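PDB 3BIL: probable LacI-family transcriptional regulator from Corynebacterium glutamicum ATCC 13032, which probably binds cis-regulatory DNA as a LacI-family transcription factor, its specific function being unknown. Local coordinates for residues A[256-259]-A[260-264]. Residues are numbered along the deposited sequence; the frame is centred on the assembly and turned at random.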
loop_
_atom_site.group_PDB
_atom_site.type_symbol
_atom_site.label_atom_id
_atom_site.label_comp_id
_atom_site.label_asym_id
_atom_site.label_seq_id
_atom_site.Cartn_x
_atom_site.Cartn_y
_atom_site.Cartn_z
ATOM N N VAL A 256 0.884 9.743 13.203
ATOM C CA VAL A 256 1.869 9.824 14.300
ATOM C C VAL A 256 3.288 10.124 13.809
ATOM O O VAL A 256 3.997 10.960 14.424
ATOM C CB VAL A 256 1.878 8.532 15.177
ATOM C CG1 VAL A 256 3.087 8.505 16.063
ATOM C CG2 VAL A 256 0.609 8.449 15.976
ATOM N N ILE A 257 3.713 9.437 12.721
ATOM C CA ILE A 257 5.031 9.707 12.106
ATOM C C ILE A 257 5.070 11.138 11.560
ATOM O O ILE A 257 5.982 11.934 11.878
ATOM C CB ILE A 257 5.420 8.671 11.009
ATOM C CG1 ILE A 257 5.635 7.285 11.636
ATOM C CG2 ILE A 257 6.702 9.072 10.347
ATOM C CD1 ILE A 257 5.540 6.074 10.658
ATOM N N GLU A 258 4.063 11.490 10.773
ATOM C CA GLU A 258 4.021 12.830 10.239
ATOM C C GLU A 258 4.105 13.873 11.363
ATOM O O GLU A 258 4.917 14.831 11.280
ATOM C CB GLU A 258 2.789 13.020 9.379
ATOM C CG GLU A 258 2.680 14.426 8.785
ATOM C CD GLU A 258 1.483 14.572 7.843
ATOM O OE1 GLU A 258 1.510 15.565 7.059
ATOM O OE2 GLU A 258 0.548 13.685 7.862
ATOM N N ALA A 259 3.295 13.677 12.410
ATOM C CA ALA A 259 3.342 14.505 13.631
ATOM C C ALA A 259 4.700 14.628 14.332
ATOM O O ALA A 259 5.062 15.727 14.763
ATOM C CB ALA A 259 2.306 14.058 14.617
ATOM N N CYS A 260 5.438 13.525 14.483
ATOM C CA CYS A 260 6.776 13.587 15.120
ATOM C C CYS A 260 7.786 14.259 14.239
ATOM O O CYS A 260 8.732 14.917 14.756
ATOM C CB CYS A 260 7.305 12.198 15.468
ATOM S SG CYS A 260 6.160 11.487 16.578
ATOM N N HIS A 261 7.588 14.066 12.924
ATOM C CA HIS A 261 8.461 14.662 11.908
ATOM C C HIS A 261 8.234 16.149 11.891
ATOM O O HIS A 261 9.164 16.909 12.145
ATOM C CB HIS A 261 8.262 14.050 10.503
ATOM C CG HIS A 261 9.061 14.726 9.421
ATOM N ND1 HIS A 261 10.425 14.535 9.262
ATOM C CD2 HIS A 261 8.684 15.584 8.439
ATOM C CE1 HIS A 261 10.851 15.260 8.242
ATOM N NE2 HIS A 261 9.815 15.903 7.726
ATOM N N LYS A 262 6.995 16.567 11.654
ATOM C CA LYS A 262 6.674 17.999 11.675
ATOM C C LYS A 262 7.090 18.714 12.976
ATOM O O LYS A 262 7.701 19.755 12.908
ATOM C CB LYS A 262 5.213 18.252 11.270
ATOM C CG LYS A 262 4.961 17.779 9.800
ATOM C CD LYS A 262 3.822 18.507 9.007
ATOM C CE LYS A 262 3.918 18.158 7.498
ATOM N NZ LYS A 262 2.617 17.893 6.807
ATOM N N ALA A 263 6.812 18.135 14.144
ATOM C CA ALA A 263 7.201 18.724 15.453
ATOM C C ALA A 263 8.713 18.737 15.737
ATOM O O ALA A 263 9.133 19.235 16.781
ATOM C CB ALA A 263 6.447 18.009 16.632
ATOM N N GLY A 264 9.516 18.151 14.847
ATOM C CA GLY A 264 10.957 17.985 15.093
ATOM C C GLY A 264 11.402 16.881 16.067
ATOM O O GLY A 264 12.506 16.921 16.617
#
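Val256 opens the last turns of helix 250-262, where its carbonyl O accepts a hydrogen bond from Cys260 N at 2.9 Å. Its CG1 lies 4.3 Å from Cys260 SG, and both side chains face the sheet, where each packs on Leu245 of strand 244-247. One residue on, Ile257 O accepts a hydrogen bond from His261 N at 2.9 Å, while the Ile257 side chain turns to Phe282 and to Leu281 of the second subunit. The same helix links strands 244-247 and 272-276 in a beta-alpha-beta unit of the periplasmic-binding-protein-like fold, and its final turns illustrate how successive faces of one helix can meet the sheet, a neighbouring helix and the partner subunit. Glu258 holds Lys262 at two points, one on the backbone and one on the side chain. Its carbonyl O receives a hydrogen bond from Lys262 N at 2.7 Å, and its carboxylate forms an i to i+4 salt bridge, OE1 to NZ 2.6 Å, through the anti lone pair. With CG anti to the backbone N (chi1 180°) and the chain extended, Glu258 runs alongside Lys262 in the same direction, and the lysine chain bends only at its last torsion (chi4 139°), next to the ammonium; Gln227 NE2 bonds OE2, tethering the carboxylate at both oxygens, and Lys262 also makes a cation-pi contact with Phe231 of helix 227-239. Ala259, its methyl group packed on that helix, has its carbonyl O hydrogen-bonded by Ala263 N at 3.0 Å. There the helix closes in a Schellman motif: Gly264, at positive phi (76°), sends its N back to His261 O at 3.0 Å.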